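Local coordinates for protein putative fimbrial subunit (Corynebacterium diphtheriae, PDB 4HSQ) that probably forms the shaft of a cell-surface adhesive pilus as its major pilin, the piece described here comprising domains D2 and D3, at residues L47-A61 against M101-T115. Sequence-based numbering, arbitrary orientation.
Sequences LDKRLDFQKVTEVKA and MSLTFEVKRKEVGNT
R50 reaches along the loop E111-T115 at one end of an antiparallel strand pair, 51-61 with 101-109, in the five-stranded sheet of a domain in the adhesin clan. CB of R50 lies 4.0 Å from E111 O; CG passes the CG of E111 at 4.1 Å, the two side chains crossing at about a right angle. A bend at chi3 (-70°) turns the chain beyond CD, which lies near V112 O and G113 CA. NE and NH2 grip the D48 carboxylate side-on, one oxygen each, while D48 OD2 also takes the backbone N of R50 in an Asx turn. NH1 donates to V112 O at 2.8 Å and to T115 OG1, and weakly to T115 O; E117 O is a further acceptor for NH2. V112 O also accepts from R109 NH2, so two arginines share it; the D48 carboxylate on R50 and the carbonyls around both groups probably ease the like-charge contact. Along the strands, T57 N and E58 N reach T104 O from the same face of its plane, a classic beta bulge; in a second, Q54 and K55 face E106, the K55 N bond being weak. K55 NZ forms a salt bridge with E106 OE1 (3.1 Å), syn but tilted 31° from the carboxylate plane. On the face carrying F53 and V56, F105 CD1 meets the edge of the F53 ring, and V56 CG1 packs on L103 CD1. S102 OG bonds K26 NZ, T104 OG1 bonds T24 OG1, and one water joins both hydroxyls to E58 OE1 (2.7 Å).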
loop_
_atom_site.group_PDB
_atom_site.type_symbol
_atom_site.label_atom_id
_atom_site.label_comp_id
_atom_site.label_asym_id
_atom_site.label_seq_id
_atom_site.Cartn_x
_atom_site.Cartn_y
_atom_site.Cartn_z
ATOM N N LEU A 47 -13.523 -2.576 2.199
ATOM C CA LEU A 47 -12.087 -2.665 2.069
ATOM C C LEU A 47 -11.679 -3.983 1.502
ATOM O O LEU A 47 -12.205 -5.029 1.901
ATOM C CB LEU A 47 -11.418 -2.469 3.435
ATOM C CG LEU A 47 -11.693 -1.125 4.114
ATOM C CD1 LEU A 47 -11.083 -1.116 5.500
ATOM C CD2 LEU A 47 -11.151 0.046 3.265
ATOM N N ASP A 48 -10.717 -3.937 0.582
ATOM C CA ASP A 48 -10.121 -5.149 0.010
ATOM C C ASP A 48 -9.679 -6.034 1.184
ATOM O O ASP A 48 -9.187 -5.527 2.208
ATOM C CB ASP A 48 -8.942 -4.785 -0.917
ATOM C CG ASP A 48 -8.302 -5.985 -1.581
ATOM O OD1 ASP A 48 -8.492 -6.160 -2.798
ATOM O OD2 ASP A 48 -7.615 -6.757 -0.878
ATOM N N LYS A 49 -9.905 -7.350 1.052
ATOM C CA LYS A 49 -9.618 -8.332 2.101
ATOM C C LYS A 49 -8.134 -8.369 2.523
ATOM O O LYS A 49 -7.838 -8.798 3.630
ATOM C CB LYS A 49 -10.096 -9.730 1.683
ATOM C CG LYS A 49 -11.636 -9.861 1.550
ATOM C CD LYS A 49 -12.457 -9.646 2.843
ATOM C CE LYS A 49 -12.689 -10.911 3.637
ATOM N NZ LYS A 49 -13.468 -10.649 4.877
ATOM N N ARG A 50 -7.223 -7.844 1.695
ATOM C CA ARG A 50 -5.798 -7.783 2.026
ATOM C C ARG A 50 -5.500 -6.587 2.945
ATOM O O ARG A 50 -4.377 -6.429 3.403
ATOM C CB ARG A 50 -4.960 -7.702 0.728
ATOM C CG ARG A 50 -5.068 -9.006 -0.082
ATOM C CD ARG A 50 -4.498 -8.817 -1.481
ATOM N NE ARG A 50 -5.376 -7.949 -2.283
ATOM C CZ ARG A 50 -5.167 -7.644 -3.555
ATOM N NH1 ARG A 50 -4.093 -8.096 -4.181
ATOM N NH2 ARG A 50 -6.002 -6.832 -4.198
ATOM N N LEU A 51 -6.499 -5.736 3.216
ATOM C CA LEU A 51 -6.242 -4.593 4.099
ATOM C C LEU A 51 -6.678 -4.873 5.488
ATOM O O LEU A 51 -7.693 -5.523 5.679
ATOM C CB LEU A 51 -6.985 -3.352 3.616
ATOM C CG LEU A 51 -6.597 -2.796 2.232
ATOM C CD1 LEU A 51 -7.513 -1.636 1.860
ATOM C CD2 LEU A 51 -5.095 -2.412 2.190
ATOM N N ASP A 52 -5.913 -4.346 6.469
ATOM C CA ASP A 52 -6.261 -4.317 7.884
ATOM C C ASP A 52 -6.538 -2.892 8.220
ATOM O O ASP A 52 -5.599 -2.067 8.207
ATOM C CB ASP A 52 -5.112 -4.824 8.781
ATOM C CG ASP A 52 -4.921 -6.321 8.800
ATOM O OD1 ASP A 52 -5.929 -7.056 8.649
ATOM O OD2 ASP A 52 -3.780 -6.763 9.048
ATOM N N PHE A 53 -7.799 -2.573 8.523
ATOM C CA PHE A 53 -8.156 -1.224 8.946
ATOM C C PHE A 53 -7.425 -0.911 10.264
ATOM O O PHE A 53 -7.386 -1.771 11.143
ATOM C CB PHE A 53 -9.696 -1.143 9.142
ATOM C CG PHE A 53 -10.154 0.103 9.844
ATOM C CD1 PHE A 53 -10.178 1.327 9.181
ATOM C CD2 PHE A 53 -10.554 0.062 11.177
ATOM C CE1 PHE A 53 -10.580 2.494 9.843
ATOM C CE2 PHE A 53 -10.987 1.222 11.830
ATOM C CZ PHE A 53 -10.998 2.432 11.157
ATOM N N GLN A 54 -6.846 0.281 10.397
ATOM C CA GLN A 54 -6.133 0.716 11.605
ATOM C C GLN A 54 -7.016 1.630 12.450
ATOM O O GLN A 54 -7.379 1.279 13.577
ATOM C CB GLN A 54 -4.822 1.455 11.252
ATOM C CG GLN A 54 -3.857 0.645 10.364
ATOM C CD GLN A 54 -3.462 -0.664 10.991
ATOM O OE1 GLN A 54 -3.807 -1.760 10.525
ATOM N NE2 GLN A 54 -2.749 -0.579 12.054
ATOM N N LYS A 55 -7.367 2.808 11.894
ATOM C CA LYS A 55 -8.137 3.818 12.623
ATOM C C LYS A 55 -8.579 4.919 11.712
ATOM O O LYS A 55 -8.001 5.125 10.641
ATOM C CB LYS A 55 -7.257 4.444 13.761
ATOM C CG LYS A 55 -5.985 5.181 13.259
ATOM C CD LYS A 55 -5.250 5.951 14.360
ATOM C CE LYS A 55 -3.985 6.598 13.818
ATOM N NZ LYS A 55 -2.840 5.639 13.718
ATOM N N VAL A 56 -9.575 5.685 12.179
ATOM C CA VAL A 56 -9.989 6.917 11.529
ATOM C C VAL A 56 -8.998 7.949 12.033
ATOM O O VAL A 56 -8.687 7.925 13.229
ATOM C CB VAL A 56 -11.468 7.273 11.880
ATOM C CG1 VAL A 56 -11.825 8.712 11.452
ATOM C CG2 VAL A 56 -12.444 6.255 11.271
ATOM N N THR A 57 -8.455 8.793 11.156
ATOM C CA THR A 57 -7.496 9.827 11.580
ATOM C C THR A 57 -8.201 11.185 11.617
ATOM O O THR A 57 -7.851 12.045 12.434
ATOM C CB THR A 57 -6.254 9.865 10.672
ATOM O OG1 THR A 57 -6.662 10.219 9.374
ATOM C CG2 THR A 57 -5.512 8.540 10.606
ATOM N N GLU A 58 -9.202 11.384 10.744
ATOM C CA GLU A 58 -9.929 12.657 10.761
ATOM C C GLU A 58 -11.281 12.553 10.113
ATOM O O GLU A 58 -11.433 11.899 9.088
ATOM C CB GLU A 58 -9.113 13.767 10.042
ATOM C CG GLU A 58 -9.798 15.122 9.999
ATOM C CD GLU A 58 -8.979 16.101 9.189
ATOM O OE1 GLU A 58 -9.037 16.034 7.942
ATOM O OE2 GLU A 58 -8.228 16.891 9.803
ATOM N N VAL A 59 -12.262 13.216 10.730
ATOM C CA VAL A 59 -13.610 13.427 10.203
ATOM C C VAL A 59 -13.828 14.939 10.269
ATOM O O VAL A 59 -13.693 15.519 11.346
ATOM C CB VAL A 59 -14.752 12.645 10.905
ATOM C CG1 VAL A 59 -16.056 12.885 10.171
ATOM C CG2 VAL A 59 -14.462 11.146 10.952
ATOM N N LYS A 60 -14.105 15.576 9.129
ATOM C CA LYS A 60 -14.320 17.027 9.073
ATOM C C LYS A 60 -15.632 17.382 8.396
ATOM O O LYS A 60 -15.999 16.754 7.403
ATOM C CB LYS A 60 -13.192 17.696 8.262
ATOM C CG LYS A 60 -11.964 18.105 9.035
ATOM C CD LYS A 60 -10.943 18.746 8.091
ATOM C CE LYS A 60 -10.937 20.251 8.135
ATOM N NZ LYS A 60 -9.815 20.814 7.342
ATOM N N ALA A 61 -16.303 18.417 8.900
ATOM C CA ALA A 61 -17.502 19.019 8.285
ATOM C C ALA A 61 -17.092 20.459 8.012
ATOM O O ALA A 61 -16.967 21.239 8.964
ATOM C CB ALA A 61 -18.707 18.933 9.218
HETATM N N MSE A 101 -17.676 17.461 3.409
HETATM C CA MSE A 101 -17.418 16.385 4.365
HETATM C C MSE A 101 -16.116 15.704 3.993
HETATM O O MSE A 101 -15.844 15.471 2.804
HETATM C CB MSE A 101 -18.561 15.351 4.364
HETATM C CG MSE A 101 -19.929 15.968 4.558
HETATM SE SE MSE A 101 -20.024 16.943 6.212
HETATM C CE MSE A 101 -19.637 15.522 7.497
ATOM N N SER A 102 -15.349 15.303 4.994
ATOM C CA SER A 102 -14.094 14.639 4.711
ATOM C C SER A 102 -13.842 13.553 5.714
ATOM O O SER A 102 -14.071 13.745 6.904
ATOM C CB SER A 102 -12.942 15.642 4.723
ATOM O OG SER A 102 -11.743 15.041 4.261
ATOM N N LEU A 103 -13.349 12.413 5.233
ATOM C CA LEU A 103 -12.984 11.306 6.107
ATOM C C LEU A 103 -11.625 10.803 5.705
ATOM O O LEU A 103 -11.454 10.408 4.561
ATOM C CB LEU A 103 -14.025 10.142 6.050
ATOM C CG LEU A 103 -13.546 8.773 6.615
ATOM C CD1 LEU A 103 -13.358 8.830 8.150
ATOM C CD2 LEU A 103 -14.478 7.622 6.217
ATOM N N THR A 104 -10.686 10.750 6.653
ATOM C CA THR A 104 -9.371 10.163 6.398
ATOM C C THR A 104 -9.193 9.005 7.354
ATOM O O THR A 104 -9.422 9.144 8.568
ATOM C CB THR A 104 -8.208 11.190 6.527
ATOM O OG1 THR A 104 -8.406 12.220 5.556
ATOM C CG2 THR A 104 -6.829 10.540 6.236
ATOM N N PHE A 105 -8.767 7.859 6.818
ATOM C CA PHE A 105 -8.548 6.705 7.682
ATOM C C PHE A 105 -7.309 5.975 7.220
ATOM O O PHE A 105 -6.879 6.105 6.066
ATOM C CB PHE A 105 -9.776 5.779 7.757
ATOM C CG PHE A 105 -10.139 5.096 6.456
ATOM C CD1 PHE A 105 -9.690 3.811 6.180
ATOM C CD2 PHE A 105 -11.032 5.693 5.560
ATOM C CE1 PHE A 105 -10.026 3.184 4.973
ATOM C CE2 PHE A 105 -11.362 5.067 4.357
ATOM C CZ PHE A 105 -10.866 3.816 4.075
ATOM N N GLU A 106 -6.766 5.184 8.125
ATOM C CA GLU A 106 -5.526 4.483 7.932
ATOM C C GLU A 106 -5.716 2.991 7.818
ATOM O O GLU A 106 -6.522 2.397 8.537
ATOM C CB GLU A 106 -4.641 4.841 9.119
ATOM C CG GLU A 106 -3.225 4.313 9.084
ATOM C CD GLU A 106 -2.563 4.578 10.421
ATOM O OE1 GLU A 106 -2.262 5.756 10.713
ATOM O OE2 GLU A 106 -2.409 3.619 11.205
ATOM N N VAL A 107 -4.931 2.380 6.909
ATOM C CA VAL A 107 -4.912 0.934 6.652
ATOM C C VAL A 107 -3.481 0.444 6.538
ATOM O O VAL A 107 -2.548 1.253 6.349
ATOM C CB VAL A 107 -5.707 0.577 5.337
ATOM C CG1 VAL A 107 -7.204 0.882 5.469
ATOM C CG2 VAL A 107 -5.111 1.258 4.096
ATOM N N LYS A 108 -3.315 -0.881 6.545
ATOM C CA LYS A 108 -2.060 -1.564 6.233
ATOM C C LYS A 108 -2.392 -2.670 5.277
ATOM O O LYS A 108 -3.337 -3.417 5.531
ATOM C CB LYS A 108 -1.332 -2.154 7.459
ATOM C CG LYS A 108 -0.770 -1.076 8.404
ATOM C CD LYS A 108 -0.114 -1.698 9.651
ATOM C CE LYS A 108 0.340 -0.587 10.590
ATOM N NZ LYS A 108 0.953 -1.120 11.846
ATOM N N ARG A 109 -1.601 -2.816 4.217
ATOM C CA ARG A 109 -1.796 -3.931 3.290
ATOM C C ARG A 109 -1.005 -5.112 3.843
ATOM O O ARG A 109 0.206 -4.995 4.016
ATOM C CB ARG A 109 -1.361 -3.553 1.875
ATOM C CG ARG A 109 -1.646 -4.660 0.874
ATOM C CD ARG A 109 -1.200 -4.191 -0.483
ATOM N NE ARG A 109 -1.348 -5.214 -1.508
ATOM C CZ ARG A 109 -1.420 -4.928 -2.801
ATOM N NH1 ARG A 109 -1.373 -3.670 -3.206
ATOM N NH2 ARG A 109 -1.568 -5.900 -3.695
ATOM N N LYS A 110 -1.683 -6.239 4.139
ATOM C CA LYS A 110 -1.045 -7.388 4.799
ATOM C C LYS A 110 -0.149 -8.184 3.891
ATOM O O LYS A 110 0.739 -8.898 4.367
ATOM C CB LYS A 110 -2.112 -8.393 5.323
ATOM C CG LYS A 110 -3.137 -7.861 6.266
ATOM C CD LYS A 110 -4.091 -8.994 6.656
ATOM C CE LYS A 110 -5.381 -8.939 5.885
ATOM N NZ LYS A 110 -6.308 -10.026 6.291
ATOM N N GLU A 111 -0.460 -8.173 2.595
ATOM C CA GLU A 111 0.270 -8.962 1.612
ATOM C C GLU A 111 -0.024 -8.497 0.220
ATOM O O GLU A 111 -1.014 -7.802 0.000
ATOM C CB GLU A 111 -0.181 -10.450 1.718
ATOM C CG GLU A 111 -1.655 -10.668 1.422
ATOM C CD GLU A 111 -2.108 -12.114 1.393
ATOM O OE1 GLU A 111 -1.280 -13.007 1.089
ATOM O OE2 GLU A 111 -3.318 -12.342 1.618
ATOM N N VAL A 112 0.807 -8.919 -0.730
ATOM C CA VAL A 112 0.553 -8.625 -2.132
ATOM C C VAL A 112 -0.707 -9.392 -2.570
ATOM O O VAL A 112 -1.600 -8.820 -3.179
ATOM C CB VAL A 112 1.803 -8.991 -2.974
ATOM C CG1 VAL A 112 1.492 -9.023 -4.478
ATOM C CG2 VAL A 112 2.950 -8.035 -2.669
ATOM N N GLY A 113 -0.777 -10.669 -2.241
ATOM C CA GLY A 113 -1.929 -11.460 -2.679
ATOM C C GLY A 113 -1.838 -11.849 -4.147
ATOM O O GLY A 113 -0.742 -11.960 -4.709
ATOM N N ASN A 114 -2.994 -12.034 -4.790
ATOM C CA ASN A 114 -3.030 -12.585 -6.155
ATOM C C ASN A 114 -3.016 -11.571 -7.292
ATOM O O ASN A 114 -2.927 -11.973 -8.453
ATOM C CB ASN A 114 -4.206 -13.552 -6.286
ATOM C CG ASN A 114 -4.000 -14.839 -5.492
ATOM O OD1 ASN A 114 -2.875 -15.256 -5.179
ATOM N ND2 ASN A 114 -5.087 -15.512 -5.166
ATOM N N THR A 115 -3.010 -10.257 -6.977
ATOM C CA THR A 115 -2.864 -9.210 -7.992
ATOM C C THR A 115 -1.959 -8.151 -7.393
ATOM O O THR A 115 -2.030 -7.900 -6.181
ATOM C CB THR A 115 -4.235 -8.591 -8.427
ATOM O OG1 THR A 115 -4.886 -8.015 -7.285
ATOM C CG2 THR A 115 -5.165 -9.595 -9.158
HETATM O O HOH W 1 -8.350 -7.890 6.761
HETATM O O HOH W 2 -10.231 14.138 6.463
#